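PDB 4V1T: LYND from Lyngbya aestuarii, which probably acts as an ATP-dependent YcaO cyclodehydratase, converting cysteine residues of a peptide substrate into thiazoline heterocycles. Local coordinates for residues B[552-561]-B[738-749]; B[568-576]-B[683-691]. All blocks are in the same frame, centred on the assembly; numbering follows the deposited sequence.

Contact 1 of 2, residues B[552-561]-B[738-749]; sequences RDGVALWWYN and RHFWSRFGEGRL. With PO4 (phosphate ion), chain P.
Tyr560, near the C-terminal end of helix 538-561, reaches across to the loop 738-747 and to the helix that follows it, and its side chain meets a partner at nearly every step. CB packs on Leu749 CD1 at 4.1 Å. Further out, CD1 approaches Phe744 CE1 at 3.4 Å, the start of an offset edge-to-face pair in which Phe744 turns its edge toward the tyrosine face, with the two planes 70° apart. CE1 passes Ser742 OG, whose hydrogen bond goes to Asp479, while CE2 lies against Phe740 O. At the tip, OH donates to that same Phe740 O at 2.6 Å, from above the carbonyl plane.

Leu749 sits as a knob among Ala556, Leu557, Tyr560 and Asn561. Its own backbone is held as well: Asn561 ND2 donates to Leu749 O at 3.1 Å in the carbonyl plane, and its other N-H donates to Leu557 O within its own helix.

Two turns earlier, Asp553 is gripped side-on by Arg748. NH2 meets OD1 at 2.9 Å along an almost straight bond, approaching from above the carboxylate plane, and NE serves OD2. OD2 also takes Arg738 N on its anti lone pair, a placement that follows from CG lying anti to the backbone N (chi1 -177°). Arg748 NH2 makes a second salt bridge, to Asp600.

Arg552 lays CD against Phe740 CE2 at 3.3 Å, and Phe740 CZ sits over one guanidinium face, toward its rim, with the ring and guanidinium planes 81° apart. Arg552 NH2 makes a weak bond to a phosphate ion, probably from the crystallisation liquor. The same side chain is about 4 Å from a bound magnesium ion and about 5 Å from the bound ADP, so this helix-loop packing borders the nucleotide site of the YcaO fold.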
loop_
_atom_site.group_PDB
_atom_site.type_symbol
_atom_site.label_atom_id
_atom_site.label_comp_id
_atom_site.label_asym_id
_atom_site.label_seq_id
_atom_site.Cartn_x
_atom_site.Cartn_y
_atom_site.Cartn_z
ATOM N N ARG B 552 -5.625 17.685 -29.174
ATOM C CA ARG B 552 -6.206 19.019 -28.972
ATOM C C ARG B 552 -6.520 19.673 -30.312
ATOM O O ARG B 552 -7.550 20.340 -30.454
ATOM C CB ARG B 552 -5.281 19.947 -28.189
ATOM C CG ARG B 552 -4.474 19.318 -27.089
ATOM C CD ARG B 552 -5.281 18.873 -25.900
ATOM N NE ARG B 552 -4.519 19.095 -24.672
ATOM C CZ ARG B 552 -4.792 18.559 -23.496
ATOM N NH1 ARG B 552 -5.796 17.717 -23.353
ATOM N NH2 ARG B 552 -4.029 18.852 -22.459
ATOM N N ASP B 553 -5.611 19.491 -31.272
ATOM C CA ASP B 553 -5.790 19.998 -32.623
ATOM C C ASP B 553 -7.071 19.421 -33.213
ATOM O O ASP B 553 -7.905 20.161 -33.730
ATOM C CB ASP B 553 -4.579 19.658 -33.494
ATOM C CG ASP B 553 -4.687 20.219 -34.890
ATOM O OD1 ASP B 553 -5.310 19.553 -35.748
ATOM O OD2 ASP B 553 -4.138 21.317 -35.138
ATOM N N GLY B 554 -7.227 18.103 -33.105
ATOM C CA GLY B 554 -8.420 17.428 -33.587
ATOM C C GLY B 554 -9.694 17.939 -32.941
ATOM O O GLY B 554 -10.706 18.150 -33.623
ATOM N N VAL B 555 -9.647 18.138 -31.625
ATOM C CA VAL B 555 -10.795 18.651 -30.895
ATOM C C VAL B 555 -11.100 20.069 -31.361
ATOM O O VAL B 555 -12.259 20.412 -31.615
ATOM C CB VAL B 555 -10.566 18.626 -29.364
ATOM C CG1 VAL B 555 -11.677 19.379 -28.632
ATOM C CG2 VAL B 555 -10.508 17.194 -28.855
ATOM N N ALA B 556 -10.058 20.881 -31.484
ATOM C CA ALA B 556 -10.231 22.284 -31.888
ATOM C C ALA B 556 -10.961 22.386 -33.222
ATOM O O ALA B 556 -11.900 23.159 -33.361
ATOM C CB ALA B 556 -8.884 22.984 -31.971
ATOM N N LEU B 557 -10.524 21.596 -34.194
ATOM C CA LEU B 557 -11.129 21.597 -35.518
ATOM C C LEU B 557 -12.604 21.267 -35.425
ATOM O O LEU B 557 -13.451 21.975 -35.978
ATOM C CB LEU B 557 -10.426 20.577 -36.424
ATOM C CG LEU B 557 -8.958 20.854 -36.779
ATOM C CD1 LEU B 557 -8.435 19.796 -37.736
ATOM C CD2 LEU B 557 -8.760 22.242 -37.374
ATOM N N TRP B 558 -12.909 20.185 -34.718
ATOM C CA TRP B 558 -14.279 19.717 -34.575
ATOM C C TRP B 558 -15.147 20.708 -33.817
ATOM O O TRP B 558 -16.234 21.077 -34.277
ATOM C CB TRP B 558 -14.292 18.362 -33.867
ATOM C CG TRP B 558 -15.600 18.010 -33.214
ATOM C CD1 TRP B 558 -16.797 17.790 -33.829
ATOM C CD2 TRP B 558 -15.823 17.814 -31.811
ATOM N NE1 TRP B 558 -17.762 17.485 -32.890
ATOM C CE2 TRP B 558 -17.185 17.484 -31.648
ATOM C CE3 TRP B 558 -15.003 17.881 -30.680
ATOM C CZ2 TRP B 558 -17.743 17.234 -30.396
ATOM C CZ3 TRP B 558 -15.557 17.630 -29.440
ATOM C CH2 TRP B 558 -16.916 17.310 -29.307
ATOM N N TRP B 559 -14.657 21.148 -32.665
ATOM C CA TRP B 559 -15.446 21.966 -31.755
ATOM C C TRP B 559 -15.785 23.351 -32.302
ATOM O O TRP B 559 -16.929 23.797 -32.230
ATOM C CB TRP B 559 -14.704 22.120 -30.428
ATOM C CG TRP B 559 -15.458 22.920 -29.426
ATOM C CD1 TRP B 559 -15.361 24.265 -29.210
ATOM C CD2 TRP B 559 -16.433 22.437 -28.503
ATOM N NE1 TRP B 559 -16.211 24.647 -28.206
ATOM C CE2 TRP B 559 -16.881 23.542 -27.755
ATOM C CE3 TRP B 559 -16.966 21.172 -28.228
ATOM C CZ2 TRP B 559 -17.842 23.422 -26.760
ATOM C CZ3 TRP B 559 -17.921 21.056 -27.242
ATOM C CH2 TRP B 559 -18.352 22.175 -26.519
ATOM N N TYR B 560 -14.787 24.042 -32.834
ATOM C CA TYR B 560 -14.958 25.442 -33.199
ATOM C C TYR B 560 -15.544 25.618 -34.593
ATOM O O TYR B 560 -16.176 26.637 -34.873
ATOM C CB TYR B 560 -13.628 26.186 -33.058
ATOM C CG TYR B 560 -13.225 26.307 -31.615
ATOM C CD1 TYR B 560 -13.857 27.220 -30.761
ATOM C CD2 TYR B 560 -12.255 25.466 -31.073
ATOM C CE1 TYR B 560 -13.508 27.301 -29.426
ATOM C CE2 TYR B 560 -11.901 25.547 -29.747
ATOM C CZ TYR B 560 -12.528 26.459 -28.926
ATOM O OH TYR B 560 -12.163 26.515 -27.603
ATOM N N ASN B 561 -15.352 24.632 -35.462
ATOM C CA ASN B 561 -16.074 24.605 -36.732
ATOM C C ASN B 561 -17.441 23.945 -36.551
ATOM O O ASN B 561 -18.253 23.950 -37.462
ATOM C CB ASN B 561 -15.274 23.872 -37.805
ATOM C CG ASN B 561 -13.980 24.581 -38.158
ATOM O OD1 ASN B 561 -13.977 25.557 -38.910
ATOM N ND2 ASN B 561 -12.872 24.085 -37.627
ATOM N N ARG B 738 -3.292 23.320 -33.178
ATOM C CA ARG B 738 -4.237 24.096 -32.391
ATOM C C ARG B 738 -4.490 23.535 -30.991
ATOM O O ARG B 738 -4.549 22.316 -30.786
ATOM C CB ARG B 738 -5.567 24.199 -33.144
ATOM C CG ARG B 738 -5.435 24.438 -34.642
ATOM C CD ARG B 738 -4.662 25.705 -34.946
ATOM N NE ARG B 738 -5.374 26.886 -34.478
ATOM C CZ ARG B 738 -5.282 28.095 -35.012
ATOM N NH1 ARG B 738 -4.506 28.311 -36.059
ATOM N NH2 ARG B 738 -5.981 29.090 -34.496
ATOM N N HIS B 739 -4.643 24.448 -30.035
ATOM C CA HIS B 739 -5.153 24.127 -28.715
ATOM C C HIS B 739 -6.668 24.131 -28.828
ATOM O O HIS B 739 -7.203 24.813 -29.695
ATOM C CB HIS B 739 -4.659 25.157 -27.691
ATOM C CG HIS B 739 -4.646 24.662 -26.277
ATOM N ND1 HIS B 739 -3.716 25.087 -25.355
ATOM C CD2 HIS B 739 -5.441 23.784 -25.624
ATOM C CE1 HIS B 739 -3.939 24.498 -24.196
ATOM N NE2 HIS B 739 -4.978 23.698 -24.333
ATOM N N PHE B 740 -7.364 23.369 -27.988
ATOM C CA PHE B 740 -8.827 23.389 -28.001
ATOM C C PHE B 740 -9.404 24.547 -27.189
ATOM O O PHE B 740 -10.588 24.551 -26.847
ATOM C CB PHE B 740 -9.408 22.048 -27.518
ATOM C CG PHE B 740 -9.043 21.664 -26.098
ATOM C CD1 PHE B 740 -9.455 22.426 -25.016
ATOM C CD2 PHE B 740 -8.374 20.481 -25.848
ATOM C CE1 PHE B 740 -9.151 22.044 -23.721
ATOM C CE2 PHE B 740 -8.072 20.093 -24.549
ATOM C CZ PHE B 740 -8.454 20.875 -23.488
ATOM N N TRP B 741 -8.565 25.534 -26.902
ATOM C CA TRP B 741 -9.007 26.783 -26.292
ATOM C C TRP B 741 -9.386 27.769 -27.396
ATOM O O TRP B 741 -9.070 27.545 -28.565
ATOM C CB TRP B 741 -7.902 27.356 -25.395
ATOM C CG TRP B 741 -7.584 26.497 -24.195
ATOM C CD1 TRP B 741 -8.308 25.438 -23.725
ATOM C CD2 TRP B 741 -6.471 26.644 -23.308
ATOM N NE1 TRP B 741 -7.710 24.911 -22.599
ATOM C CE2 TRP B 741 -6.579 25.635 -22.327
ATOM C CE3 TRP B 741 -5.389 27.531 -23.248
ATOM C CZ2 TRP B 741 -5.644 25.486 -21.304
ATOM C CZ3 TRP B 741 -4.462 27.380 -22.230
ATOM C CH2 TRP B 741 -4.597 26.370 -21.271
ATOM N N SER B 742 -10.073 28.848 -27.027
ATOM C CA SER B 742 -10.595 29.804 -28.002
ATOM C C SER B 742 -9.506 30.707 -28.592
ATOM O O SER B 742 -9.419 31.894 -28.267
ATOM C CB SER B 742 -11.687 30.663 -27.361
ATOM O OG SER B 742 -12.792 29.865 -26.941
ATOM N N ARG B 743 -8.688 30.135 -29.473
ATOM C CA ARG B 743 -7.614 30.877 -30.146
ATOM C C ARG B 743 -7.843 30.825 -31.653
ATOM O O ARG B 743 -7.655 29.787 -32.275
ATOM C CB ARG B 743 -6.246 30.305 -29.769
ATOM C CG ARG B 743 -6.020 30.279 -28.256
ATOM C CD ARG B 743 -4.661 29.743 -27.893
ATOM N NE ARG B 743 -4.345 29.894 -26.476
ATOM C CZ ARG B 743 -3.204 29.489 -25.927
ATOM N NH1 ARG B 743 -2.277 28.890 -26.666
ATOM N NH2 ARG B 743 -2.988 29.671 -24.634
ATOM N N PHE B 744 -8.253 31.954 -32.226
ATOM C CA PHE B 744 -8.806 31.975 -33.576
ATOM C C PHE B 744 -7.923 32.671 -34.602
ATOM O O PHE B 744 -8.427 33.243 -35.574
ATOM C CB PHE B 744 -10.185 32.648 -33.555
ATOM C CG PHE B 744 -11.164 31.990 -32.628
ATOM C CD1 PHE B 744 -11.166 30.612 -32.467
ATOM C CD2 PHE B 744 -12.096 32.744 -31.933
ATOM C CE1 PHE B 744 -12.059 29.996 -31.615
ATOM C CE2 PHE B 744 -13.002 32.133 -31.081
ATOM C CZ PHE B 744 -12.989 30.761 -30.923
ATOM N N GLY B 745 -6.613 32.612 -34.403
ATOM C CA GLY B 745 -5.676 33.107 -35.406
ATOM C C GLY B 745 -5.730 32.245 -36.658
ATOM O O GLY B 745 -6.169 31.097 -36.611
ATOM N N GLU B 746 -5.291 32.802 -37.777
ATOM C CA GLU B 746 -5.320 32.099 -39.057
ATOM C C GLU B 746 -4.460 30.832 -39.017
ATOM O O GLU B 746 -3.516 30.740 -38.242
ATOM C CB GLU B 746 -4.841 33.026 -40.186
ATOM C CG GLU B 746 -3.359 33.404 -40.125
ATOM C CD GLU B 746 -2.966 34.445 -41.171
ATOM O OE1 GLU B 746 -3.853 34.982 -41.870
ATOM O OE2 GLU B 746 -1.761 34.738 -41.293
ATOM N N GLY B 747 -4.809 29.858 -39.851
ATOM C CA GLY B 747 -4.060 28.617 -39.953
ATOM C C GLY B 747 -4.928 27.370 -40.035
ATOM O O GLY B 747 -5.970 27.345 -40.685
ATOM N N ARG B 748 -4.479 26.329 -39.354
ATOM C CA ARG B 748 -5.087 25.015 -39.435
ATOM C C ARG B 748 -6.564 24.989 -39.021
ATOM O O ARG B 748 -7.358 24.221 -39.575
ATOM C CB ARG B 748 -4.296 24.029 -38.560
ATOM C CG ARG B 748 -2.895 23.717 -39.056
ATOM C CD ARG B 748 -2.173 22.749 -38.132
ATOM N NE ARG B 748 -2.982 21.572 -37.835
ATOM C CZ ARG B 748 -3.040 20.483 -38.597
ATOM N NH1 ARG B 748 -2.341 20.401 -39.723
ATOM N NH2 ARG B 748 -3.806 19.464 -38.232
ATOM N N LEU B 749 -6.922 25.814 -38.044
ATOM C CA LEU B 749 -8.291 25.847 -37.537
ATOM C C LEU B 749 -9.292 26.092 -38.664
ATOM O O LEU B 749 -10.366 25.491 -38.700
ATOM C CB LEU B 749 -8.434 26.922 -36.460
ATOM C CG LEU B 749 -9.776 26.966 -35.730
ATOM C CD1 LEU B 749 -9.993 25.717 -34.882
ATOM C CD2 LEU B 749 -9.860 28.210 -34.869
HETATM P P PO4 P . -5.018 16.426 -19.431
HETATM O O1 PO4 P . -5.680 17.775 -19.648
HETATM O O2 PO4 P . -3.599 16.463 -19.936
HETATM O O3 PO4 P . -5.813 15.371 -20.165
HETATM O O4 PO4 P . -4.983 16.158 -17.939
#

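Contact 2 of 2, residues B[568-576]-B[683-691]; sequences VDLGSFNEP and LKTAQDYPK
A single beta bridge between Val568 and Lys684 joins two loops of the YcaO domain, one running from helix 538-561 to helix 576-587, the other from helix 661-666 to helix 697-710. The CA atoms of Val568 and Lys684 are 4.6 Å apart. Of the two hydrogen bonds between the segments, the one that is not weak runs from Asp569 N to Lys684 O at 3.0 Å. Lys684 is also backbone-bonded to Ala567, next to the bridge. Beside it, Leu683 CB rests on Asp569 CB, an apolar touch at the partly exposed side.

Past the bridge the first loop folds back in an Asx turn: Gly571 N donates to Asp569 OD1 at 3.0 Å, from above the carboxylate plane. Ser572 OG, placed between its backbone N and carbonyl carbon (chi1 70°), donates to Asp569 O at 2.8 Å. The same hydroxyl oxygen then receives Ala686 N at 3.4 Å, a weak bond, and thereby links the turn to the opposite loop.

Apolar packing follows at Phe573. Ala686 lies over one face of its ring, with CB 4.0 Å from the ring centroid and 22° off the normal, a CH-pi contact. The edge of the ring is used too, because Phe573 CZ meets Tyr689 CE2. Ile634 of helix 630-649 also touches both Val568 and Phe573, and Tyr689 OH is bonded to Asp596 of strand 590-596, which ties the second loop to that strand.

The short 3-10 turn at 686-688 is closed by its own acid. Asp688 OD2, met on its anti side, takes Thr685 N at 2.7 Å in a virtually linear bond (178°), while Thr685 OG1 adds a weak one to the same oxygen.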
loop_
_atom_site.group_PDB
_atom_site.type_symbol
_atom_site.label_atom_id
_atom_site.label_comp_id
_atom_site.label_asym_id
_atom_site.label_seq_id
_atom_site.Cartn_x
_atom_site.Cartn_y
_atom_site.Cartn_z
ATOM N N VAL B 568 -18.393 5.836 -33.830
ATOM C CA VAL B 568 -17.492 4.688 -33.909
ATOM C C VAL B 568 -18.216 3.432 -33.446
ATOM O O VAL B 568 -18.736 3.385 -32.334
ATOM C CB VAL B 568 -16.230 4.905 -33.045
ATOM C CG1 VAL B 568 -15.276 3.727 -33.173
ATOM C CG2 VAL B 568 -15.530 6.199 -33.451
ATOM N N ASP B 569 -18.254 2.419 -34.308
ATOM C CA ASP B 569 -18.768 1.110 -33.932
ATOM C C ASP B 569 -17.777 0.454 -32.983
ATOM O O ASP B 569 -16.747 -0.088 -33.404
ATOM C CB ASP B 569 -18.994 0.237 -35.162
ATOM C CG ASP B 569 -19.440 -1.175 -34.809
ATOM O OD1 ASP B 569 -19.878 -1.417 -33.664
ATOM O OD2 ASP B 569 -19.342 -2.050 -35.690
ATOM N N LEU B 570 -18.102 0.504 -31.698
ATOM C CA LEU B 570 -17.213 -0.002 -30.667
ATOM C C LEU B 570 -17.216 -1.520 -30.615
ATOM O O LEU B 570 -16.395 -2.107 -29.929
ATOM C CB LEU B 570 -17.615 0.572 -29.313
ATOM C CG LEU B 570 -17.524 2.098 -29.215
ATOM C CD1 LEU B 570 -18.153 2.586 -27.922
ATOM C CD2 LEU B 570 -16.083 2.571 -29.307
ATOM N N GLY B 571 -18.132 -2.147 -31.346
ATOM C CA GLY B 571 -18.193 -3.604 -31.413
ATOM C C GLY B 571 -17.375 -4.190 -32.554
ATOM O O GLY B 571 -17.532 -5.368 -32.887
ATOM N N SER B 572 -16.501 -3.378 -33.151
ATOM C CA SER B 572 -15.662 -3.821 -34.275
ATOM C C SER B 572 -14.163 -3.781 -33.969
ATOM O O SER B 572 -13.347 -4.050 -34.843
ATOM C CB SER B 572 -15.956 -2.975 -35.520
ATOM O OG SER B 572 -15.488 -1.643 -35.377
ATOM N N PHE B 573 -13.805 -3.456 -32.731
ATOM C CA PHE B 573 -12.397 -3.343 -32.334
ATOM C C PHE B 573 -11.864 -4.555 -31.564
ATOM O O PHE B 573 -10.707 -4.586 -31.138
ATOM C CB PHE B 573 -12.207 -2.078 -31.505
ATOM C CG PHE B 573 -12.231 -0.828 -32.324
ATOM C CD1 PHE B 573 -13.433 -0.189 -32.604
ATOM C CD2 PHE B 573 -11.057 -0.308 -32.842
ATOM C CE1 PHE B 573 -13.455 0.956 -33.373
ATOM C CE2 PHE B 573 -11.075 0.831 -33.613
ATOM C CZ PHE B 573 -12.276 1.465 -33.880
ATOM N N ASN B 574 -12.701 -5.562 -31.390
ATOM C CA ASN B 574 -12.273 -6.779 -30.724
ATOM C C ASN B 574 -11.885 -6.493 -29.273
ATOM O O ASN B 574 -11.109 -7.225 -28.676
ATOM C CB ASN B 574 -11.088 -7.393 -31.483
ATOM C CG ASN B 574 -11.215 -8.890 -31.663
ATOM O OD1 ASN B 574 -11.831 -9.586 -30.854
ATOM N ND2 ASN B 574 -10.634 -9.397 -32.745
ATOM N N GLU B 575 -12.440 -5.421 -28.720
ATOM C CA GLU B 575 -12.191 -5.027 -27.341
ATOM C C GLU B 575 -13.493 -5.081 -26.547
ATOM O O GLU B 575 -14.373 -4.245 -26.750
ATOM C CB GLU B 575 -11.617 -3.612 -27.288
ATOM C CG GLU B 575 -11.118 -3.202 -25.915
ATOM C CD GLU B 575 -9.997 -4.085 -25.449
ATOM O OE1 GLU B 575 -9.017 -4.238 -26.205
ATOM O OE2 GLU B 575 -10.110 -4.631 -24.337
ATOM N N PRO B 576 -13.615 -6.045 -25.619
ATOM C CA PRO B 576 -14.895 -6.198 -24.920
ATOM C C PRO B 576 -15.214 -5.026 -23.977
ATOM O O PRO B 576 -16.375 -4.815 -23.632
ATOM C CB PRO B 576 -14.697 -7.496 -24.135
ATOM C CG PRO B 576 -13.233 -7.533 -23.847
ATOM C CD PRO B 576 -12.562 -6.898 -25.034
ATOM N N LEU B 683 -20.694 4.223 -39.746
ATOM C CA LEU B 683 -19.938 4.039 -38.522
ATOM C C LEU B 683 -18.489 3.737 -38.851
ATOM O O LEU B 683 -18.203 2.982 -39.773
ATOM C CB LEU B 683 -20.528 2.901 -37.687
ATOM C CG LEU B 683 -21.958 3.115 -37.200
ATOM C CD1 LEU B 683 -22.499 1.847 -36.562
ATOM C CD2 LEU B 683 -22.013 4.271 -36.218
ATOM N N LYS B 684 -17.579 4.340 -38.098
ATOM C CA LYS B 684 -16.158 4.054 -38.239
ATOM C C LYS B 684 -15.835 2.675 -37.672
ATOM O O LYS B 684 -16.216 2.360 -36.550
ATOM C CB LYS B 684 -15.331 5.119 -37.518
ATOM C CG LYS B 684 -15.360 6.473 -38.196
ATOM C CD LYS B 684 -14.478 6.476 -39.435
ATOM C CE LYS B 684 -14.855 7.603 -40.371
ATOM N NZ LYS B 684 -13.814 7.827 -41.403
ATOM N N THR B 685 -15.128 1.864 -38.452
ATOM C CA THR B 685 -14.758 0.513 -38.031
ATOM C C THR B 685 -13.256 0.450 -37.785
ATOM O O THR B 685 -12.517 1.363 -38.154
ATOM C CB THR B 685 -15.154 -0.555 -39.083
ATOM O OG1 THR B 685 -14.438 -0.334 -40.301
ATOM C CG2 THR B 685 -16.650 -0.499 -39.364
ATOM N N ALA B 686 -12.814 -0.636 -37.166
ATOM C CA ALA B 686 -11.411 -0.803 -36.817
ATOM C C ALA B 686 -10.498 -0.714 -38.037
ATOM O O ALA B 686 -9.359 -0.240 -37.939
ATOM C CB ALA B 686 -11.209 -2.136 -36.111
ATOM N N GLN B 687 -10.988 -1.175 -39.185
ATOM C CA GLN B 687 -10.158 -1.229 -40.386
ATOM C C GLN B 687 -9.983 0.141 -41.042
ATOM O O GLN B 687 -9.104 0.319 -41.885
ATOM C CB GLN B 687 -10.742 -2.211 -41.397
ATOM C CG GLN B 687 -12.074 -1.776 -41.977
ATOM C CD GLN B 687 -12.375 -2.425 -43.317
ATOM O OE1 GLN B 687 -11.497 -3.004 -43.961
ATOM N NE2 GLN B 687 -13.625 -2.328 -43.744
ATOM N N ASP B 688 -10.823 1.101 -40.667
ATOM C CA ASP B 688 -10.728 2.456 -41.207
ATOM C C ASP B 688 -9.463 3.169 -40.725
ATOM O O ASP B 688 -9.145 4.264 -41.193
ATOM C CB ASP B 688 -11.965 3.277 -40.822
ATOM C CG ASP B 688 -13.229 2.807 -41.529
ATOM O OD1 ASP B 688 -13.164 2.516 -42.746
ATOM O OD2 ASP B 688 -14.291 2.733 -40.867
ATOM N N TYR B 689 -8.752 2.547 -39.790
ATOM C CA TYR B 689 -7.544 3.129 -39.209
ATOM C C TYR B 689 -6.312 2.262 -39.493
ATOM O O TYR B 689 -6.088 1.250 -38.831
ATOM C CB TYR B 689 -7.734 3.311 -37.711
ATOM C CG TYR B 689 -8.966 4.122 -37.376
ATOM C CD1 TYR B 689 -8.932 5.511 -37.354
ATOM C CD2 TYR B 689 -10.164 3.492 -37.086
ATOM C CE1 TYR B 689 -10.065 6.248 -37.054
ATOM C CE2 TYR B 689 -11.298 4.215 -36.784
ATOM C CZ TYR B 689 -11.247 5.588 -36.772
ATOM O OH TYR B 689 -12.391 6.290 -36.471
ATOM N N PRO B 690 -5.511 2.652 -40.494
ATOM C CA PRO B 690 -4.288 1.905 -40.812
ATOM C C PRO B 690 -3.319 1.799 -39.641
ATOM O O PRO B 690 -3.158 2.744 -38.882
ATOM C CB PRO B 690 -3.667 2.716 -41.949
ATOM C CG PRO B 690 -4.829 3.386 -42.602
ATOM C CD PRO B 690 -5.803 3.692 -41.497
ATOM N N LYS B 691 -2.673 0.646 -39.522
ATOM C CA LYS B 691 -1.731 0.374 -38.448
ATOM C C LYS B 691 -0.368 0.985 -38.768
ATOM O O LYS B 691 0.264 0.624 -39.764
ATOM C CB LYS B 691 -1.620 -1.141 -38.253
ATOM C CG LYS B 691 -0.683 -1.596 -37.148
ATOM C CD LYS B 691 -0.764 -3.108 -36.987
ATOM C CE LYS B 691 0.103 -3.617 -35.845
ATOM N NZ LYS B 691 -0.013 -5.097 -35.699
#

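In the fold
Both contacts lie on the same side of the chain's centre, their own centres about 26 Å apart and their nearest atoms about 12 Å apart, without touching. Along the chain the order is 552-561, 568-576, 683-691, 738-749, so contact 2 falls between the two halves of contact 1. Helix 538-561 links them: its C-terminal part forms one side of contact 1, and the loop leaving it supplies one side of contact 2. Contact 1 is buried and borders the magnesium and ADP site, whereas contact 2 is partly buried and joins loops near strand 590-596 and helix 630-649. Each closes a long excursion of the YcaO region.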